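Local coordinates for protein naphthalene dioxygenase small subunit (Rhodococcus sp., PDB 2B1X) that forms the beta subunit of a Rieske non-heme iron naphthalene 1,2-dioxygenase, pairing with the large subunit in an enzyme that probably adds dioxygen to naphthalene, at residues Lys30-Glu33 / Trp34-Leu37; Val50-Glu53 / Arg54-Thr58; Tyr20-Ala23 / Glu24-Ala28. All coordinates share one frame; numbering follows the deposited sequence.

Contact 1: residues Lys30-Glu33 / Trp34-Leu37; sequences KYRE and WLAL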
loop_
_atom_site.group_PDB
_atom_site.type_symbol
_atom_site.label_atom_id
_atom_site.label_comp_id
_atom_site.label_asym_id
_atom_site.label_seq_id
_atom_site.Cartn_x
_atom_site.Cartn_y
_atom_site.Cartn_z
ATOM N N LYS B 30 -16.398 -24.661 -0.605
ATOM C CA LYS B 30 -16.970 -25.983 -0.899
ATOM C C LYS B 30 -16.055 -26.796 -1.803
ATOM O O LYS B 30 -16.391 -27.062 -2.956
ATOM C CB LYS B 30 -18.369 -25.846 -1.526
ATOM C CG LYS B 30 -19.367 -25.227 -0.565
ATOM C CD LYS B 30 -20.748 -25.066 -1.141
ATOM C CE LYS B 30 -21.690 -24.524 -0.067
ATOM N NZ LYS B 30 -23.024 -24.127 -0.633
ATOM N N TYR B 31 -14.900 -27.182 -1.273
ATOM C CA TYR B 31 -13.868 -27.852 -2.071
ATOM C C TYR B 31 -14.242 -29.261 -2.600
ATOM O O TYR B 31 -13.906 -29.628 -3.733
ATOM C CB TYR B 31 -12.571 -27.891 -1.274
ATOM C CG TYR B 31 -12.008 -26.488 -1.030
ATOM C CD1 TYR B 31 -12.050 -25.903 0.242
ATOM C CD2 TYR B 31 -11.463 -25.752 -2.077
ATOM C CE1 TYR B 31 -11.528 -24.597 0.475
ATOM C CE2 TYR B 31 -10.948 -24.472 -1.874
ATOM C CZ TYR B 31 -10.981 -23.896 -0.594
ATOM O OH TYR B 31 -10.473 -22.621 -0.406
ATOM N N ARG B 32 -14.967 -30.013 -1.778
ATOM C CA ARG B 32 -15.383 -31.369 -2.119
ATOM C C ARG B 32 -16.356 -31.318 -3.300
ATOM O O ARG B 32 -16.217 -32.073 -4.266
ATOM C CB ARG B 32 -16.003 -32.043 -0.887
ATOM C CG ARG B 32 -16.529 -33.476 -1.096
ATOM C CD ARG B 32 -15.548 -34.419 -1.758
ATOM N NE ARG B 32 -14.321 -34.623 -0.993
ATOM C CZ ARG B 32 -13.314 -35.408 -1.389
ATOM N NH1 ARG B 32 -13.401 -36.080 -2.539
ATOM N NH2 ARG B 32 -12.230 -35.535 -0.635
ATOM N N GLU B 33 -17.307 -30.391 -3.236
ATOM C CA GLU B 33 -18.219 -30.143 -4.355
ATOM C C GLU B 33 -17.498 -29.694 -5.612
ATOM O O GLU B 33 -17.846 -30.125 -6.691
ATOM C CB GLU B 33 -19.278 -29.105 -3.988
ATOM C CG GLU B 33 -20.247 -29.612 -2.934
ATOM C CD GLU B 33 -21.459 -28.712 -2.763
ATOM O OE1 GLU B 33 -22.069 -28.305 -3.788
ATOM O OE2 GLU B 33 -21.805 -28.417 -1.594
ATOM N N TRP B 34 -16.510 -28.815 -5.463
ATOM C CA TRP B 34 -15.732 -28.350 -6.602
ATOM C C TRP B 34 -14.993 -29.527 -7.251
ATOM O O TRP B 34 -14.927 -29.633 -8.484
ATOM C CB TRP B 34 -14.741 -27.265 -6.178
ATOM C CG TRP B 34 -13.899 -26.774 -7.320
ATOM C CD1 TRP B 34 -14.205 -25.769 -8.214
ATOM C CD2 TRP B 34 -12.637 -27.282 -7.716
ATOM N NE1 TRP B 34 -13.186 -25.622 -9.124
ATOM C CE2 TRP B 34 -12.212 -26.541 -8.846
ATOM C CE3 TRP B 34 -11.798 -28.286 -7.221
ATOM C CZ2 TRP B 34 -10.978 -26.771 -9.489
ATOM C CZ3 TRP B 34 -10.573 -28.530 -7.881
ATOM C CH2 TRP B 34 -10.184 -27.773 -8.994
ATOM N N LEU B 35 -14.441 -30.411 -6.420
ATOM C CA LEU B 35 -13.682 -31.540 -6.927
ATOM C C LEU B 35 -14.511 -32.419 -7.886
ATOM O O LEU B 35 -13.964 -33.001 -8.811
ATOM C CB LEU B 35 -13.089 -32.357 -5.769
ATOM C CG LEU B 35 -11.952 -33.323 -6.135
ATOM C CD1 LEU B 35 -10.756 -32.577 -6.762
ATOM C CD2 LEU B 35 -11.529 -34.150 -4.931
ATOM N N ALA B 36 -15.829 -32.472 -7.671
ATOM C CA ALA B 36 -16.743 -33.211 -8.528
ATOM C C ALA B 36 -16.893 -32.576 -9.933
ATOM O O ALA B 36 -17.411 -33.219 -10.845
ATOM C CB ALA B 36 -18.115 -33.363 -7.848
ATOM N N LEU B 37 -16.436 -31.330 -10.108
ATOM C CA LEU B 37 -16.528 -30.678 -11.416
ATOM C C LEU B 37 -15.354 -31.007 -12.320
ATOM O O LEU B 37 -15.294 -30.557 -13.470
ATOM C CB LEU B 37 -16.636 -29.155 -11.265
ATOM C CG LEU B 37 -17.749 -28.631 -10.368
ATOM C CD1 LEU B 37 -17.619 -27.104 -10.216
ATOM C CD2 LEU B 37 -19.113 -29.044 -10.900
#
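The short helix 31-35, which follows the long helix 10-27, is set up by Lys30 at its N-cap position, whose O takes the N-H of Trp34 at 3.1 Å. One step on, Leu35 N reaches Tyr31 O at 2.8 Å. Ala36 N then divides itself between Arg32 O and Glu33 O, and both bonds are weak. On the outer surface Arg32 bends at chi2 and chi3, which swings the guanidinium toward the next turn, NH1 lying 3.6 Å from Leu35 CD2. The approach is oblique, so the methyl meets neither a clear face nor a clear edge, and the charge is met by Glu82 in a salt bridge through NH2. Trp34 takes the inward course, with CG anti to the backbone N (chi1 179°); its indole turns toward helix 10-27 and packs also on Met74 of helix 71-81. Tyr31, likewise buried, rests on Val78 of helix 71-81 and on Arg54 of a neighbouring subunit. A buried aromatic face and a charged outer face on one short helix are characteristic of an amphipathic helix, here lodged between two longer helices in an NTF2-like fold.

Contact 2: residues Val50-Glu53 / Arg54-Thr58; sequences VTRE and REAVT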
loop_
_atom_site.group_PDB
_atom_site.type_symbol
_atom_site.label_atom_id
_atom_site.label_comp_id
_atom_site.label_asym_id
_atom_site.label_seq_id
_atom_site.Cartn_x
_atom_site.Cartn_y
_atom_site.Cartn_z
ATOM N N VAL B 50 8.686 -14.528 -16.197
ATOM C CA VAL B 50 9.786 -13.630 -15.889
ATOM C C VAL B 50 9.737 -12.418 -16.829
ATOM O O VAL B 50 9.347 -12.551 -17.976
ATOM C CB VAL B 50 11.167 -14.341 -15.958
ATOM C CG1 VAL B 50 11.264 -15.487 -14.870
ATOM C CG2 VAL B 50 11.435 -14.939 -17.355
ATOM N N THR B 51 10.148 -11.246 -16.333
ATOM C CA THR B 51 10.239 -10.050 -17.176
ATOM C C THR B 51 11.254 -10.262 -18.307
ATOM O O THR B 51 12.395 -10.660 -18.067
ATOM C CB THR B 51 10.663 -8.818 -16.337
ATOM O OG1 THR B 51 9.776 -8.650 -15.220
ATOM C CG2 THR B 51 10.498 -7.514 -17.163
ATOM N N ARG B 52 10.848 -9.972 -19.538
ATOM C CA ARG B 52 11.741 -10.080 -20.693
ATOM C C ARG B 52 11.509 -8.944 -21.668
ATOM O O ARG B 52 10.416 -8.348 -21.699
ATOM C CB ARG B 52 11.545 -11.423 -21.397
ATOM C CG ARG B 52 11.809 -12.585 -20.475
ATOM C CD ARG B 52 12.278 -13.834 -21.096
ATOM N NE ARG B 52 13.410 -13.648 -22.000
ATOM C CZ ARG B 52 13.585 -14.398 -23.073
ATOM N NH1 ARG B 52 12.705 -15.350 -23.348
ATOM N NH2 ARG B 52 14.625 -14.202 -23.864
ATOM N N GLU B 53 12.515 -8.647 -22.480
ATOM C CA GLU B 53 12.317 -7.679 -23.564
ATOM C C GLU B 53 11.163 -8.109 -24.467
ATOM O O GLU B 53 10.820 -9.292 -24.558
ATOM C CB GLU B 53 13.609 -7.433 -24.376
ATOM C CG GLU B 53 14.211 -8.685 -25.011
ATOM C CD GLU B 53 15.282 -9.333 -24.134
ATOM O OE1 GLU B 53 15.149 -9.290 -22.879
ATOM O OE2 GLU B 53 16.260 -9.889 -24.698
ATOM N N ARG B 54 10.546 -7.122 -25.110
ATOM C CA ARG B 54 9.403 -7.329 -25.997
ATOM C C ARG B 54 9.743 -8.354 -27.098
ATOM O O ARG B 54 8.872 -9.109 -27.557
ATOM C CB ARG B 54 9.023 -5.968 -26.600
ATOM C CG ARG B 54 7.785 -5.918 -27.486
ATOM C CD ARG B 54 7.048 -4.570 -27.467
ATOM N NE ARG B 54 5.647 -4.851 -27.195
ATOM C CZ ARG B 54 4.898 -4.325 -26.232
ATOM N NH1 ARG B 54 5.343 -3.379 -25.407
ATOM N NH2 ARG B 54 3.653 -4.749 -26.126
ATOM N N GLU B 55 11.014 -8.377 -27.495
ATOM C CA GLU B 55 11.512 -9.249 -28.565
ATOM C C GLU B 55 11.407 -10.741 -28.243
ATOM O O GLU B 55 11.306 -11.550 -29.157
ATOM C CB GLU B 55 12.977 -8.939 -28.830
ATOM C CG GLU B 55 13.328 -8.780 -30.280
ATOM C CD GLU B 55 14.802 -8.469 -30.471
ATOM O OE1 GLU B 55 15.102 -7.374 -30.999
ATOM O OE2 GLU B 55 15.658 -9.304 -30.085
ATOM N N ALA B 56 11.461 -11.094 -26.952
ATOM C CA ALA B 56 11.410 -12.486 -26.534
ATOM C C ALA B 56 10.137 -13.149 -27.050
ATOM O O ALA B 56 9.055 -12.563 -27.011
ATOM C CB ALA B 56 11.502 -12.592 -24.994
ATOM N N VAL B 57 10.270 -14.375 -27.538
ATOM C CA VAL B 57 9.133 -15.131 -28.072
ATOM C C VAL B 57 8.129 -15.442 -26.961
ATOM O O VAL B 57 6.908 -15.406 -27.148
ATOM C CB VAL B 57 9.626 -16.440 -28.749
ATOM C CG1 VAL B 57 8.474 -17.411 -28.996
ATOM C CG2 VAL B 57 10.363 -16.124 -30.050
ATOM N N THR B 58 8.650 -15.746 -25.787
ATOM C CA THR B 58 7.783 -15.977 -24.641
ATOM C C THR B 58 8.443 -15.540 -23.354
ATOM O O THR B 58 9.669 -15.515 -23.279
ATOM C CB THR B 58 7.363 -17.468 -24.555
ATOM O OG1 THR B 58 6.380 -17.603 -23.524
ATOM C CG2 THR B 58 8.514 -18.368 -24.084
#
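Arg52 lays its guanidinium flat over the methyl of Ala56, and this is the close-packed part of the loop. Ala56 CB stands 3.3 Å from the guanidinium plane of Arg52, above its centre, with CZ its nearest atom at 3.4 Å. Because CG of Arg52 is anti to the carbonyl carbon (chi1 -59°) and the chain bends at chi3, the flat group folds back across the loop instead of running out from it. Arg52 NH1 then comes to 3.0 Å from Thr58 O, although the N-H...O angle of 129° makes the bond a weak one. What brings Ala56 under the arginine is a type I beta turn from Glu53 to Ala56, closed by Ala56 N to Glu53 O at 3.1 Å. The turn sits in the long connection between strands 42-49 and 60-61, which projects from the sheet to meet other chains: Arg54 N bonds Asp90 of a neighbouring copy of this subunit, and Arg52 packs on Met100 of the large subunit. The Glu53-Glu55 part is looser. There the two side chains meet through carbon alone, CG of Glu53 to CB of Glu55 at 4.0 Å, and their carboxylates, with planes 66° apart, keep OE2 of Glu53 5.5 Å from OE2 of Glu55. The like charges are not in contact, and Glu55 is exposed to solvent.

Contact 3: residues Tyr20-Ala23 / Glu24-Ala28; sequences YMEA and ELLDA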
loop_
_atom_site.group_PDB
_atom_site.type_symbol
_atom_site.label_atom_id
_atom_site.label_comp_id
_atom_site.label_asym_id
_atom_site.label_seq_id
_atom_site.Cartn_x
_atom_site.Cartn_y
_atom_site.Cartn_z
ATOM N N TYR B 20 -19.733 -19.283 -13.144
ATOM C CA TYR B 20 -20.122 -18.509 -11.969
ATOM C C TYR B 20 -20.453 -19.451 -10.817
ATOM O O TYR B 20 -20.187 -19.130 -9.671
ATOM C CB TYR B 20 -21.296 -17.571 -12.269
ATOM C CG TYR B 20 -21.034 -16.499 -13.296
ATOM C CD1 TYR B 20 -22.097 -15.838 -13.893
ATOM C CD2 TYR B 20 -19.726 -16.075 -13.625
ATOM C CE1 TYR B 20 -21.908 -14.832 -14.811
ATOM C CE2 TYR B 20 -19.513 -15.026 -14.565
ATOM C CZ TYR B 20 -20.617 -14.420 -15.149
ATOM O OH TYR B 20 -20.498 -13.394 -16.083
ATOM N N MET B 21 -21.026 -20.608 -11.125
ATOM C CA MET B 21 -21.288 -21.649 -10.117
ATOM C C MET B 21 -19.976 -22.206 -9.539
ATOM O O MET B 21 -19.874 -22.499 -8.348
ATOM C CB MET B 21 -22.124 -22.764 -10.750
ATOM C CG MET B 21 -22.323 -24.051 -9.894
ATOM S SD MET B 21 -20.897 -25.200 -9.979
ATOM C CE MET B 21 -20.985 -25.830 -11.699
ATOM N N GLU B 22 -18.975 -22.347 -10.399
ATOM C CA GLU B 22 -17.694 -22.876 -9.988
ATOM C C GLU B 22 -17.034 -21.912 -9.014
ATOM O O GLU B 22 -16.575 -22.325 -7.956
ATOM C CB GLU B 22 -16.778 -23.077 -11.199
ATOM C CG GLU B 22 -15.515 -23.866 -10.862
ATOM C CD GLU B 22 -14.266 -23.388 -11.600
ATOM O OE1 GLU B 22 -14.386 -22.644 -12.601
ATOM O OE2 GLU B 22 -13.146 -23.792 -11.204
ATOM N N ALA B 23 -16.984 -20.635 -9.403
ATOM C CA ALA B 23 -16.451 -19.563 -8.556
ATOM C C ALA B 23 -17.179 -19.462 -7.200
ATOM O O ALA B 23 -16.555 -19.278 -6.153
ATOM C CB ALA B 23 -16.520 -18.219 -9.297
ATOM N N GLU B 24 -18.501 -19.550 -7.232
ATOM C CA GLU B 24 -19.310 -19.546 -6.016
ATOM C C GLU B 24 -18.938 -20.640 -5.038
ATOM O O GLU B 24 -18.829 -20.382 -3.834
ATOM C CB GLU B 24 -20.809 -19.638 -6.350
ATOM C CG GLU B 24 -21.718 -19.603 -5.128
ATOM C CD GLU B 24 -23.168 -19.866 -5.464
ATOM O OE1 GLU B 24 -23.748 -19.108 -6.259
ATOM O OE2 GLU B 24 -23.742 -20.848 -4.941
ATOM N N LEU B 25 -18.778 -21.866 -5.539
ATOM C CA LEU B 25 -18.335 -22.987 -4.710
ATOM C C LEU B 25 -16.979 -22.665 -4.083
ATOM O O LEU B 25 -16.811 -22.823 -2.873
ATOM C CB LEU B 25 -18.238 -24.282 -5.538
ATOM C CG LEU B 25 -19.488 -25.030 -6.039
ATOM C CD1 LEU B 25 -19.094 -26.358 -6.713
ATOM C CD2 LEU B 25 -20.484 -25.339 -4.899
ATOM N N LEU B 26 -16.024 -22.200 -4.891
ATOM C CA LEU B 26 -14.689 -21.879 -4.359
ATOM C C LEU B 26 -14.781 -20.796 -3.276
ATOM O O LEU B 26 -14.174 -20.916 -2.211
ATOM C CB LEU B 26 -13.734 -21.389 -5.475
ATOM C CG LEU B 26 -12.772 -22.362 -6.207
ATOM C CD1 LEU B 26 -12.772 -23.783 -5.676
ATOM C CD2 LEU B 26 -13.004 -22.383 -7.711
ATOM N N ASP B 27 -15.560 -19.758 -3.533
ATOM C CA ASP B 27 -15.656 -18.669 -2.556
ATOM C C ASP B 27 -16.436 -19.080 -1.292
ATOM O O ASP B 27 -16.421 -18.373 -0.309
ATOM C CB ASP B 27 -16.230 -17.392 -3.189
ATOM C CG ASP B 27 -15.360 -16.861 -4.339
ATOM O OD1 ASP B 27 -14.125 -17.120 -4.328
ATOM O OD2 ASP B 27 -15.831 -16.197 -5.296
ATOM N N ALA B 28 -17.119 -20.213 -1.323
ATOM C CA ALA B 28 -17.836 -20.680 -0.137
ATOM C C ALA B 28 -17.043 -21.778 0.561
ATOM O O ALA B 28 -17.495 -22.334 1.584
ATOM C CB ALA B 28 -19.214 -21.152 -0.496
#
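Glu22 OE2, a buried oxygen, is gripped by two donors from outside its own helix, Trp34 NE1 in a hydrogen bond and Arg154 NH1 in a salt bridge, and it also lies 3.8 Å from Leu26 CD2. Glu22 and Leu26 run side by side in the same direction, one turn apart, so the carboxylate is flanked by a methyl as well as by its polar partners. With CG anti to the backbone N (chi1 -170°) and a bend at chi2, the chain of Glu22 carries its acid group toward the helix 31-35. Met21 and Leu25 make a similar pair on an apolar strip, Met21 SD to Leu25 CD1 at 3.9 Å. Beneath these side chains the helix 10-27 keeps a regular i to i+4 pattern: Leu25 N bonds Met21 O at 3.1 Å, and Leu26 N bonds Glu22 O with an N-H...O angle of 166°. The shortest of the series joins Asp27 N to Ala23 O at 2.8 Å, in the last turn. The carboxylate of Asp27 turns back beside Ala23 O, and from there OD1 accepts a hydrogen bond from His97 ND1 of strand 94-106 and a weak one from Ser95 OG. Exchanging Asp27 for an alanine would probably leave His97 ND1 without its acceptor and remove a polar link between the helix end and the sheet. Three acids of one helix each find a different basic or polar partner, Glu24 in a salt bridge with Arg103 of a neighbouring subunit, consistent with polar contacts, alongside the apolar packing, setting which way the helix is turned.

Overall arrangement
Contacts 1 and 3 belong together and contact 2 stands apart. Contact 3 lies on helix 10-27 and contact 1 on the next, 31-35; their centres are about 9 Å apart, and they are joined directly where Lys30 N meets Leu25 O at 2.9 Å and Trp34 CD1 meets Leu26 CD1 at 3.5 Å. Both are partly buried, and helical hydrogen bonds, regular in contact 3 and weakening toward the end of contact 1, carry side chains that pack inward or reach acids and bases on other elements. Contact 2, about 37 Å from contact 1 between centres and across the middle of the chain, is a surface loop: a single turn and an arginine over a methyl replace helical repetition, and its surroundings belong largely to other subunits.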